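Local coordinates for SCO family protein (Aquifex aeolicus, PDB 3ME7) that probably binds copper and carries out thiol redox or electron-transfer chemistry, as a thioredoxin-fold member of the SCO1/2 family, at residues L23-Y37 with D123-L137. Numbering follows the deposited sequence.
Sequences LKNLKGKPIILSPIY and DFIHPNVVVVLSPEL
Strands 31-36 and 129-133 run antiparallel, their axes 4.7 Å apart, and Ile31 and Leu33 each exchange two backbone hydrogen bonds with Leu133 and Val131 respectively. Beyond Leu33 water takes over: Pro35 has no N-H to donate to Val129 O, consistent with the direct pairing ending here; its CD lies 3.3 Å from Val129 O, and two waters link Pro35 O to the backbone of Val129. On one side of the sheet Leu33 CD1 meets Leu133 CD1 at 3.8 Å, while Ile31 CD1 presses tightly on Leu137 CD2. Leu137 ends the type I turn that starts at Ser134, and both of its methyls also touch CG of Leu23. On the other side a chi1 of -62° turns Ile32 CG2 anti to the backbone N, from where it reaches diagonally to Val130 CG1, a close 3.4 Å. At the turn end, Gly28 N donates to Pro135 O at 2.9 Å, and the aliphatic part of Lys27 crosses Leu137.

At the far end Tyr37 lays its ring against 123-126. Phe124 stands edge-on with CD2 over the centre of one tyrosine face, the planes at 73°, and His126 CD2 lies at the ring edge, 3.9 Å from Tyr37 CE1. The hydroxyl Tyr37 OH accepts a nearly straight bond from Phe124 N (3.1 Å, 173°) and also lies within hydrogen-bonding distance of Asp123 OD1. His126, a predicted copper ligand, is steadied by its ND1 bond to Pro127 O, and Tyr37 and His126 lie close to Cys40 and Cys44 respectively, the redox-active disulfide pair. Phe72 meets both rings. Strand 31-36 is an interior strand of the thioredoxin-like mixed sheet, between 66-71 and 129-133; strand 139-144 extends the sheet beyond 129-133 as its outermost strand on that side, and helix 43-52 covers Ser34.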
loop_
_atom_site.group_PDB
_atom_site.type_symbol
_atom_site.label_atom_id
_atom_site.label_comp_id
_atom_site.label_asym_id
_atom_site.label_seq_id
_atom_site.Cartn_x
_atom_site.Cartn_y
_atom_site.Cartn_z
ATOM N N LEU A 23 9.785 -6.442 -4.223
ATOM C CA LEU A 23 8.596 -5.840 -4.791
ATOM C C LEU A 23 8.339 -6.315 -6.230
ATOM O O LEU A 23 7.186 -6.543 -6.613
ATOM C CB LEU A 23 8.669 -4.318 -4.711
ATOM C CG LEU A 23 7.422 -3.604 -5.214
ATOM C CD1 LEU A 23 6.176 -4.080 -4.437
ATOM C CD2 LEU A 23 7.621 -2.116 -5.051
ATOM N N LYS A 24 9.402 -6.500 -7.007
ATOM C CA LYS A 24 9.283 -6.995 -8.385
ATOM C C LYS A 24 8.549 -8.340 -8.478
ATOM O O LYS A 24 7.991 -8.695 -9.527
ATOM C CB LYS A 24 10.666 -7.105 -9.035
ATOM C CG LYS A 24 11.535 -8.227 -8.474
ATOM C CD LYS A 24 12.811 -8.393 -9.280
ATOM C CE LYS A 24 13.731 -7.194 -9.114
ATOM N NZ LYS A 24 14.933 -7.303 -9.997
ATOM N N ASN A 25 8.553 -9.106 -7.386
ATOM C CA ASN A 25 7.912 -10.428 -7.383
ATOM C C ASN A 25 6.391 -10.338 -7.484
ATOM O O ASN A 25 5.714 -11.332 -7.768
ATOM C CB ASN A 25 8.289 -11.231 -6.134
ATOM C CG ASN A 25 9.790 -11.493 -6.020
ATOM O OD1 ASN A 25 10.323 -11.619 -4.912
ATOM N ND2 ASN A 25 10.481 -11.569 -7.155
ATOM N N LEU A 26 5.868 -9.142 -7.246
ATOM C CA LEU A 26 4.427 -8.879 -7.322
ATOM C C LEU A 26 4.011 -8.310 -8.662
ATOM O O LEU A 26 2.830 -8.027 -8.859
ATOM C CB LEU A 26 3.981 -7.897 -6.229
ATOM C CG LEU A 26 4.211 -8.260 -4.745
ATOM C CD1 LEU A 26 3.729 -7.127 -3.859
ATOM C CD2 LEU A 26 3.521 -9.544 -4.357
ATOM N N LYS A 27 4.958 -8.130 -9.583
ATOM C CA LYS A 27 4.594 -7.675 -10.927
ATOM C C LYS A 27 3.552 -8.600 -11.549
ATOM O O LYS A 27 3.522 -9.803 -11.256
ATOM C CB LYS A 27 5.821 -7.567 -11.838
ATOM C CG LYS A 27 6.621 -6.301 -11.613
ATOM C CD LYS A 27 7.812 -6.246 -12.572
ATOM C CE LYS A 27 8.742 -5.116 -12.213
ATOM N NZ LYS A 27 9.916 -5.035 -13.131
ATOM N N GLY A 28 2.726 -8.035 -12.421
ATOM C CA GLY A 28 1.767 -8.838 -13.200
ATOM C C GLY A 28 0.319 -8.579 -12.829
ATOM O O GLY A 28 -0.595 -9.023 -13.526
ATOM N N LYS A 29 0.107 -7.867 -11.719
ATOM C CA LYS A 29 -1.221 -7.410 -11.300
ATOM C C LYS A 29 -1.063 -5.993 -10.752
ATOM O O LYS A 29 0.021 -5.651 -10.227
ATOM C CB LYS A 29 -1.776 -8.270 -10.153
ATOM C CG LYS A 29 -1.724 -9.787 -10.324
ATOM C CD LYS A 29 -2.303 -10.461 -9.082
ATOM C CE LYS A 29 -2.077 -11.965 -9.103
ATOM N NZ LYS A 29 -2.915 -12.667 -10.110
ATOM N N PRO A 30 -2.137 -5.165 -10.813
ATOM C CA PRO A 30 -2.092 -3.892 -10.087
ATOM C C PRO A 30 -1.839 -4.101 -8.588
ATOM O O PRO A 30 -2.193 -5.151 -8.019
ATOM C CB PRO A 30 -3.492 -3.317 -10.285
ATOM C CG PRO A 30 -3.971 -3.929 -11.563
ATOM C CD PRO A 30 -3.427 -5.330 -11.517
ATOM N N ILE A 31 -1.169 -3.129 -7.989
ATOM C CA ILE A 31 -0.815 -3.193 -6.576
ATOM C C ILE A 31 -1.385 -1.985 -5.855
ATOM O O ILE A 31 -1.174 -0.842 -6.262
ATOM C CB ILE A 31 0.710 -3.248 -6.400
ATOM C CG1 ILE A 31 1.252 -4.544 -7.020
ATOM C CG2 ILE A 31 1.066 -3.177 -4.914
ATOM C CD1 ILE A 31 2.694 -4.461 -7.465
ATOM N N ILE A 32 -2.117 -2.248 -4.776
ATOM C CA ILE A 32 -2.640 -1.170 -3.925
ATOM C C ILE A 32 -1.781 -1.115 -2.654
ATOM O O ILE A 32 -1.746 -2.075 -1.888
ATOM C CB ILE A 32 -4.121 -1.398 -3.584
ATOM C CG1 ILE A 32 -4.973 -1.385 -4.868
ATOM C CG2 ILE A 32 -4.624 -0.356 -2.600
ATOM C CD1 ILE A 32 -6.459 -1.765 -4.637
ATOM N N LEU A 33 -1.117 0.021 -2.452
ATOM C CA LEU A 33 -0.153 0.203 -1.354
ATOM C C LEU A 33 -0.737 1.109 -0.298
ATOM O O LEU A 33 -1.207 2.198 -0.613
ATOM C CB LEU A 33 1.141 0.878 -1.849
ATOM C CG LEU A 33 2.116 0.184 -2.788
ATOM C CD1 LEU A 33 3.290 1.121 -3.085
ATOM C CD2 LEU A 33 2.620 -1.102 -2.159
ATOM N N SER A 34 -0.666 0.685 0.963
ATOM C CA SER A 34 -1.230 1.467 2.083
ATOM C C SER A 34 -0.187 1.664 3.206
ATOM O O SER A 34 0.005 0.753 4.021
ATOM C CB SER A 34 -2.491 0.785 2.632
ATOM O OG SER A 34 -3.009 1.404 3.798
ATOM N N PRO A 35 0.498 2.824 3.246
ATOM C CA PRO A 35 1.430 3.076 4.355
ATOM C C PRO A 35 0.698 3.370 5.650
ATOM O O PRO A 35 -0.195 4.222 5.682
ATOM C CB PRO A 35 2.214 4.323 3.932
ATOM C CG PRO A 35 1.484 4.918 2.756
ATOM C CD PRO A 35 0.519 3.866 2.200
ATOM N N ILE A 36 1.081 2.657 6.706
ATOM C CA ILE A 36 0.539 2.849 8.049
ATOM C C ILE A 36 1.697 2.678 9.044
ATOM O O ILE A 36 2.834 2.452 8.633
ATOM C CB ILE A 36 -0.633 1.854 8.364
ATOM C CG1 ILE A 36 -0.227 0.384 8.116
ATOM C CG2 ILE A 36 -1.886 2.211 7.524
ATOM C CD1 ILE A 36 0.575 -0.264 9.180
ATOM N N TYR A 37 1.421 2.783 10.345
ATOM C CA TYR A 37 2.330 2.175 11.327
ATOM C C TYR A 37 1.515 1.424 12.371
ATOM O O TYR A 37 0.343 1.724 12.557
ATOM C CB TYR A 37 3.322 3.164 11.958
ATOM C CG TYR A 37 2.736 4.342 12.700
ATOM C CD1 TYR A 37 2.145 5.405 12.018
ATOM C CD2 TYR A 37 2.839 4.426 14.085
ATOM C CE1 TYR A 37 1.658 6.495 12.690
ATOM C CE2 TYR A 37 2.339 5.522 14.772
ATOM C CZ TYR A 37 1.750 6.545 14.068
ATOM O OH TYR A 37 1.245 7.633 14.741
ATOM N N ASP A 123 3.884 9.784 18.630
ATOM C CA ASP A 123 3.334 9.328 17.364
ATOM C C ASP A 123 3.958 10.076 16.200
ATOM O O ASP A 123 4.907 10.851 16.387
ATOM C CB ASP A 123 1.814 9.478 17.361
ATOM C CG ASP A 123 1.137 8.422 18.200
ATOM O OD1 ASP A 123 1.086 7.247 17.764
ATOM O OD2 ASP A 123 0.675 8.767 19.301
ATOM N N PHE A 124 3.432 9.832 15.012
ATOM C CA PHE A 124 3.922 10.468 13.812
ATOM C C PHE A 124 2.840 11.342 13.195
ATOM O O PHE A 124 1.653 11.038 13.308
ATOM C CB PHE A 124 4.339 9.408 12.800
ATOM C CG PHE A 124 5.548 8.612 13.207
ATOM C CD1 PHE A 124 6.761 9.244 13.496
ATOM C CD2 PHE A 124 5.482 7.223 13.272
ATOM C CE1 PHE A 124 7.895 8.498 13.860
ATOM C CE2 PHE A 124 6.599 6.470 13.630
ATOM C CZ PHE A 124 7.804 7.112 13.927
ATOM N N ILE A 125 3.265 12.433 12.560
ATOM C CA ILE A 125 2.416 13.228 11.669
ATOM C C ILE A 125 2.778 12.761 10.261
ATOM O O ILE A 125 3.957 12.660 9.933
ATOM C CB ILE A 125 2.709 14.733 11.842
ATOM C CG1 ILE A 125 2.113 15.237 13.157
ATOM C CG2 ILE A 125 2.143 15.564 10.675
ATOM C CD1 ILE A 125 2.606 16.608 13.553
ATOM N N HIS A 126 1.770 12.445 9.448
ATOM C CA HIS A 126 1.994 11.830 8.145
ATOM C C HIS A 126 0.762 12.041 7.261
ATOM O O HIS A 126 -0.329 12.310 7.773
ATOM C CB HIS A 126 2.269 10.314 8.315
ATOM C CG HIS A 126 1.118 9.565 8.909
ATOM N ND1 HIS A 126 0.140 8.984 8.132
ATOM C CD2 HIS A 126 0.762 9.336 10.194
ATOM C CE1 HIS A 126 -0.763 8.421 8.912
ATOM N NE2 HIS A 126 -0.414 8.626 10.170
ATOM N N PRO A 127 0.942 11.960 5.930
ATOM C CA PRO A 127 -0.228 11.952 5.045
ATOM C C PRO A 127 -1.046 10.674 5.107
ATOM O O PRO A 127 -0.539 9.591 5.464
ATOM C CB PRO A 127 0.368 12.121 3.638
ATOM C CG PRO A 127 1.786 11.727 3.754
ATOM C CD PRO A 127 2.215 11.873 5.187
ATOM N N ASN A 128 -2.308 10.820 4.743
ATOM C CA ASN A 128 -3.217 9.686 4.562
ATOM C C ASN A 128 -3.306 9.387 3.086
ATOM O O ASN A 128 -3.924 10.136 2.345
ATOM C CB ASN A 128 -4.606 10.020 5.125
ATOM C CG ASN A 128 -4.554 10.409 6.598
ATOM O OD1 ASN A 128 -3.884 9.764 7.404
ATOM N ND2 ASN A 128 -5.238 11.471 6.951
ATOM N N VAL A 129 -2.687 8.291 2.655
ATOM C CA VAL A 129 -2.600 8.033 1.233
ATOM C C VAL A 129 -2.654 6.541 0.922
ATOM O O VAL A 129 -2.149 5.720 1.687
ATOM C CB VAL A 129 -1.321 8.667 0.609
ATOM C CG1 VAL A 129 -0.057 8.000 1.154
ATOM C CG2 VAL A 129 -1.383 8.584 -0.927
ATOM N N VAL A 130 -3.297 6.208 -0.202
ATOM C CA VAL A 130 -3.204 4.885 -0.783
ATOM C C VAL A 130 -2.657 5.095 -2.182
ATOM O O VAL A 130 -3.048 6.038 -2.874
ATOM C CB VAL A 130 -4.599 4.199 -0.795
ATOM C CG1 VAL A 130 -4.611 2.936 -1.644
ATOM C CG2 VAL A 130 -4.999 3.854 0.629
ATOM N N VAL A 131 -1.714 4.248 -2.589
ATOM C CA VAL A 131 -1.037 4.428 -3.865
ATOM C C VAL A 131 -1.398 3.233 -4.735
ATOM O O VAL A 131 -1.404 2.088 -4.267
ATOM C CB VAL A 131 0.504 4.515 -3.719
ATOM C CG1 VAL A 131 1.155 4.903 -5.064
ATOM C CG2 VAL A 131 0.915 5.530 -2.651
ATOM N N VAL A 132 -1.685 3.495 -6.014
ATOM C CA VAL A 132 -2.045 2.413 -6.921
ATOM C C VAL A 132 -0.997 2.299 -8.018
ATOM O O VAL A 132 -0.740 3.258 -8.737
ATOM C CB VAL A 132 -3.467 2.584 -7.516
ATOM C CG1 VAL A 132 -3.816 1.322 -8.315
ATOM C CG2 VAL A 132 -4.484 2.761 -6.392
ATOM N N LEU A 133 -0.381 1.119 -8.112
ATOM C CA LEU A 133 0.648 0.838 -9.111
ATOM C C LEU A 133 0.159 -0.057 -10.238
ATOM O O LEU A 133 -0.710 -0.919 -10.053
ATOM C CB LEU A 133 1.845 0.138 -8.465
ATOM C CG LEU A 133 2.345 0.633 -7.107
ATOM C CD1 LEU A 133 3.507 -0.253 -6.650
ATOM C CD2 LEU A 133 2.784 2.061 -7.226
ATOM N N SER A 134 0.761 0.139 -11.408
ATOM C CA SER A 134 0.528 -0.728 -12.543
ATOM C C SER A 134 1.193 -2.076 -12.275
ATOM O O SER A 134 1.995 -2.197 -11.335
ATOM C CB SER A 134 1.148 -0.097 -13.784
ATOM O OG SER A 134 2.564 -0.272 -13.773
ATOM N N PRO A 135 0.892 -3.102 -13.098
ATOM C CA PRO A 135 1.585 -4.387 -12.950
ATOM C C PRO A 135 3.098 -4.334 -13.142
ATOM O O PRO A 135 3.771 -5.326 -12.844
ATOM C CB PRO A 135 0.942 -5.266 -14.039
ATOM C CG PRO A 135 -0.410 -4.678 -14.210
ATOM C CD PRO A 135 -0.222 -3.204 -14.070
ATOM N N GLU A 136 3.610 -3.217 -13.659
ATOM C CA GLU A 136 5.054 -3.000 -13.832
ATOM C C GLU A 136 5.646 -2.106 -12.748
ATOM O O GLU A 136 6.779 -1.659 -12.875
ATOM C CB GLU A 136 5.364 -2.363 -15.196
ATOM C CG GLU A 136 4.898 -3.165 -16.387
ATOM C CD GLU A 136 5.541 -4.536 -16.451
ATOM O OE1 GLU A 136 6.754 -4.668 -16.133
ATOM O OE2 GLU A 136 4.833 -5.486 -16.851
ATOM N N LEU A 137 4.868 -1.850 -11.691
ATOM C CA LEU A 137 5.286 -0.997 -10.546
ATOM C C LEU A 137 5.298 0.508 -10.809
ATOM O O LEU A 137 5.891 1.270 -10.046
ATOM C CB LEU A 137 6.642 -1.425 -9.956
ATOM C CG LEU A 137 6.845 -2.918 -9.671
ATOM C CD1 LEU A 137 8.223 -3.089 -9.037
ATOM C CD2 LEU A 137 5.752 -3.454 -8.743
HETATM O O HOH W 1 9.385 -1.931 -12.585
HETATM O O HOH W 2 -2.361 4.044 3.836
HETATM O O HOH W 3 -1.080 6.918 4.844
#